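Long-range contact in phage tail sheath protein (Desulfitobacterium hafniense, PDB 3HXL), which probably polymerises around the tail tube of a phage or phage-like particle to build its contractile sheath: residues R73-A82 / L261-G272. Numbering follows the deposited sequence.
Sequences RLINEALKRA and LTAAQATAWVAG
Ala78 lies level with Trp269 and Ala82 with Gly272 as helices 73-78 and 263-272 pack at 33°, axes 7.7 Å apart at closest. Both helices pack on the mixed sheet shared by the N-terminal region of the sheath fold and the subtilisin-like region: Leu74 and Ala268 rest against Leu40 and Met38 of strand 35-40, and Val270 lies on strands 232-236 and 246-255. Small residues allow the close backbone approach. The CB of Ala268 sits 3.6 Å from Leu74 O, and two CA-H...O contacts follow one another along the seam. Ala78 CA points to Ala268 O, and Gly272 CA lies 3.5 Å from Ala78 O with 149° at the hydrogen. At the N-terminal end, Leu74 CD2 lies against Gln265 CB, and Leu261 spreads its methyls between Arg73 CG and the carboxylate of Glu77. That carboxylate is the centre of a salt-bridge network: Lys80 NZ reaches OE1 on its syn lone pair at 2.8 Å, whereas Arg73 NH1 approaches OE2 from above the carboxylate plane. Tyr288 also hydrogen-bonds OE1, which should help keep this buried acid ionised, and Lys80 NZ forms a second salt bridge with Glu290. With CG turned away from its own backbone N, the Trp269 side chain carries the indole into the angle between Lys80 and Arg81. Lys80 CB meets the ring edge near its plane, 3.9 Å from CD1. Asp289 accepts from Trp269 NE1 and pairs with Arg81 NE, tying both groups to one carboxylate. One water takes the N-H of Arg81 and lies near Glu77 O (2.9 Å) and Trp269 O. Planes 81° apart make the Arg81-Trp269 meeting nearly perpendicular: CZ2 at the indole rim stands over one guanidinium face, 3.9 Å from Arg81 CZ.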
loop_
_atom_site.group_PDB
_atom_site.type_symbol
_atom_site.label_atom_id
_atom_site.label_comp_id
_atom_site.label_asym_id
_atom_site.label_seq_id
_atom_site.Cartn_x
_atom_site.Cartn_y
_atom_site.Cartn_z
ATOM N N ARG A 73 -13.827 -3.857 0.742
ATOM C CA ARG A 73 -13.676 -3.030 1.931
ATOM C C ARG A 73 -12.237 -2.594 2.253
ATOM O O ARG A 73 -11.986 -1.408 2.472
ATOM C CB ARG A 73 -14.276 -3.756 3.142
ATOM C CG ARG A 73 -13.899 -3.129 4.476
ATOM C CD ARG A 73 -14.439 -1.710 4.587
ATOM N NE ARG A 73 -15.886 -1.703 4.771
ATOM C CZ ARG A 73 -16.634 -0.605 4.791
ATOM N NH1 ARG A 73 -16.073 0.590 4.632
ATOM N NH2 ARG A 73 -17.940 -0.703 4.971
ATOM N N LEU A 74 -11.289 -3.533 2.280
ATOM C CA LEU A 74 -9.905 -3.184 2.613
ATOM C C LEU A 74 -9.259 -2.229 1.619
ATOM O O LEU A 74 -8.436 -1.387 1.994
ATOM C CB LEU A 74 -9.047 -4.449 2.741
ATOM C CG LEU A 74 -9.548 -5.474 3.766
ATOM C CD1 LEU A 74 -8.562 -6.643 3.860
ATOM C CD2 LEU A 74 -9.708 -4.807 5.113
ATOM N N ILE A 75 -9.625 -2.361 0.349
ATOM C CA ILE A 75 -9.083 -1.488 -0.677
ATOM C C ILE A 75 -9.628 -0.079 -0.421
ATOM O O ILE A 75 -8.902 0.909 -0.502
ATOM C CB ILE A 75 -9.488 -1.997 -2.079
ATOM C CG1 ILE A 75 -8.778 -3.330 -2.347
ATOM C CG2 ILE A 75 -9.120 -0.973 -3.152
ATOM C CD1 ILE A 75 -9.200 -4.019 -3.619
ATOM N N ASN A 76 -10.911 -0.011 -0.088
ATOM C CA ASN A 76 -11.567 1.258 0.203
ATOM C C ASN A 76 -10.874 1.928 1.396
ATOM O O ASN A 76 -10.518 3.103 1.333
ATOM C CB ASN A 76 -13.057 1.007 0.492
ATOM C CG ASN A 76 -13.821 2.284 0.823
ATOM O OD1 ASN A 76 -14.091 2.582 1.993
ATOM N ND2 ASN A 76 -14.161 3.045 -0.202
ATOM N N GLU A 77 -10.652 1.174 2.468
ATOM C CA GLU A 77 -10.014 1.723 3.660
ATOM C C GLU A 77 -8.579 2.202 3.439
ATOM O O GLU A 77 -8.197 3.265 3.923
ATOM C CB GLU A 77 -10.049 0.695 4.798
ATOM C CG GLU A 77 -11.463 0.264 5.173
ATOM C CD GLU A 77 -12.368 1.452 5.482
ATOM O OE1 GLU A 77 -12.155 2.114 6.521
ATOM O OE2 GLU A 77 -13.286 1.726 4.680
ATOM N N ALA A 78 -7.787 1.423 2.709
ATOM C CA ALA A 78 -6.403 1.790 2.442
ATOM C C ALA A 78 -6.320 3.089 1.652
ATOM O O ALA A 78 -5.402 3.881 1.840
ATOM C CB ALA A 78 -5.702 0.681 1.667
ATOM N N LEU A 79 -7.276 3.298 0.760
ATOM C CA LEU A 79 -7.261 4.499 -0.055
ATOM C C LEU A 79 -7.940 5.709 0.578
ATOM O O LEU A 79 -8.126 6.729 -0.083
ATOM C CB LEU A 79 -7.843 4.192 -1.439
ATOM C CG LEU A 79 -6.839 3.375 -2.282
ATOM C CD1 LEU A 79 -7.498 2.834 -3.537
ATOM C CD2 LEU A 79 -5.641 4.251 -2.634
ATOM N N LYS A 80 -8.307 5.607 1.855
ATOM C CA LYS A 80 -8.912 6.751 2.531
ATOM C C LYS A 80 -7.827 7.804 2.745
ATOM O O LYS A 80 -8.087 9.002 2.640
ATOM C CB LYS A 80 -9.536 6.338 3.876
ATOM C CG LYS A 80 -10.959 5.809 3.741
ATOM C CD LYS A 80 -11.552 5.325 5.056
ATOM C CE LYS A 80 -13.031 4.978 4.874
ATOM N NZ LYS A 80 -13.654 4.432 6.120
ATOM N N ARG A 81 -6.600 7.361 3.015
ATOM C CA ARG A 81 -5.501 8.298 3.240
ATOM C C ARG A 81 -4.344 8.178 2.247
ATOM O O ARG A 81 -3.575 9.121 2.076
ATOM C CB ARG A 81 -4.954 8.139 4.664
ATOM C CG ARG A 81 -5.956 8.422 5.786
ATOM C CD ARG A 81 -6.251 9.914 5.914
ATOM N NE ARG A 81 -6.986 10.249 7.138
ATOM C CZ ARG A 81 -6.443 10.837 8.200
ATOM N NH1 ARG A 81 -5.158 11.159 8.201
ATOM N NH2 ARG A 81 -7.189 11.122 9.256
ATOM N N ALA A 82 -4.216 7.024 1.597
ATOM C CA ALA A 82 -3.134 6.816 0.635
ATOM C C ALA A 82 -3.534 7.337 -0.738
ATOM O O ALA A 82 -4.717 7.407 -1.064
ATOM C CB ALA A 82 -2.791 5.334 0.551
ATOM N N LEU A 261 -14.858 -3.283 12.193
ATOM C CA LEU A 261 -13.625 -3.762 11.584
ATOM C C LEU A 261 -12.691 -4.288 12.662
ATOM O O LEU A 261 -12.512 -3.655 13.699
ATOM C CB LEU A 261 -12.934 -2.633 10.819
ATOM C CG LEU A 261 -13.699 -2.001 9.652
ATOM C CD1 LEU A 261 -12.858 -0.858 9.073
ATOM C CD2 LEU A 261 -13.991 -3.045 8.571
ATOM N N THR A 262 -12.103 -5.452 12.412
ATOM C CA THR A 262 -11.170 -6.057 13.354
ATOM C C THR A 262 -9.838 -5.326 13.278
ATOM O O THR A 262 -9.636 -4.472 12.414
ATOM C CB THR A 262 -10.875 -7.516 13.000
ATOM O OG1 THR A 262 -10.321 -7.567 11.680
ATOM C CG2 THR A 262 -12.129 -8.353 13.058
ATOM N N ALA A 263 -8.921 -5.675 14.175
ATOM C CA ALA A 263 -7.601 -5.051 14.166
ATOM C C ALA A 263 -6.910 -5.410 12.858
ATOM O O ALA A 263 -6.233 -4.577 12.244
ATOM C CB ALA A 263 -6.778 -5.537 15.351
ATOM N N ALA A 264 -7.076 -6.658 12.430
ATOM C CA ALA A 264 -6.467 -7.111 11.182
ATOM C C ALA A 264 -6.957 -6.256 10.008
ATOM O O ALA A 264 -6.175 -5.861 9.146
ATOM C CB ALA A 264 -6.805 -8.579 10.929
ATOM N N GLN A 265 -8.259 -5.993 9.968
ATOM C CA GLN A 265 -8.820 -5.180 8.896
ATOM C C GLN A 265 -8.374 -3.726 9.016
ATOM O O GLN A 265 -8.226 -3.020 8.007
ATOM C CB GLN A 265 -10.344 -5.224 8.929
ATOM C CG GLN A 265 -10.958 -6.578 8.606
ATOM C CD GLN A 265 -12.461 -6.536 8.724
ATOM O OE1 GLN A 265 -12.990 -6.276 9.801
ATOM N NE2 GLN A 265 -13.164 -6.778 7.614
ATOM N N ALA A 266 -8.185 -3.280 10.254
ATOM C CA ALA A 266 -7.767 -1.911 10.532
ATOM C C ALA A 266 -6.356 -1.598 10.029
ATOM O O ALA A 266 -6.009 -0.432 9.849
ATOM C CB ALA A 266 -7.868 -1.635 12.035
ATOM N N THR A 267 -5.543 -2.627 9.785
ATOM C CA THR A 267 -4.191 -2.401 9.289
ATOM C C THR A 267 -4.226 -1.684 7.940
ATOM O O THR A 267 -3.298 -0.955 7.601
ATOM C CB THR A 267 -3.388 -3.728 9.107
ATOM O OG1 THR A 267 -4.015 -4.542 8.107
ATOM C CG2 THR A 267 -3.313 -4.502 10.423
ATOM N N ALA A 268 -5.296 -1.894 7.180
ATOM C CA ALA A 268 -5.436 -1.267 5.863
ATOM C C ALA A 268 -5.420 0.255 5.983
ATOM O O ALA A 268 -4.623 0.930 5.324
ATOM C CB ALA A 268 -6.739 -1.727 5.200
ATOM N N TRP A 269 -6.309 0.795 6.813
ATOM C CA TRP A 269 -6.363 2.246 7.007
ATOM C C TRP A 269 -5.082 2.762 7.651
ATOM O O TRP A 269 -4.535 3.785 7.235
ATOM C CB TRP A 269 -7.548 2.637 7.893
ATOM C CG TRP A 269 -7.671 4.124 8.090
ATOM C CD1 TRP A 269 -8.353 5.002 7.295
ATOM C CD2 TRP A 269 -7.071 4.905 9.127
ATOM N NE1 TRP A 269 -8.219 6.283 7.775
ATOM C CE2 TRP A 269 -7.441 6.254 8.904
ATOM C CE3 TRP A 269 -6.266 4.598 10.233
ATOM C CZ2 TRP A 269 -7.020 7.298 9.734
ATOM C CZ3 TRP A 269 -5.846 5.642 11.064
ATOM C CH2 TRP A 269 -6.233 6.976 10.810
ATOM N N VAL A 270 -4.599 2.062 8.674
ATOM C CA VAL A 270 -3.383 2.508 9.346
ATOM C C VAL A 270 -2.207 2.616 8.375
ATOM O O VAL A 270 -1.437 3.580 8.428
ATOM C CB VAL A 270 -3.003 1.575 10.520
ATOM C CG1 VAL A 270 -1.703 2.045 11.168
ATOM C CG2 VAL A 270 -4.116 1.576 11.547
ATOM N N ALA A 271 -2.082 1.635 7.484
ATOM C CA ALA A 271 -1.006 1.624 6.497
ATOM C C ALA A 271 -1.194 2.768 5.508
ATOM O O ALA A 271 -0.235 3.442 5.136
ATOM C CB ALA A 271 -0.996 0.292 5.758
ATOM N N GLY A 272 -2.436 2.974 5.086
ATOM C CA GLY A 272 -2.728 4.047 4.142
ATOM C C GLY A 272 -2.478 5.404 4.764
ATOM O O GLY A 272 -1.925 6.303 4.125
HETATM O O HOH W 1 -6.139 5.057 4.756
#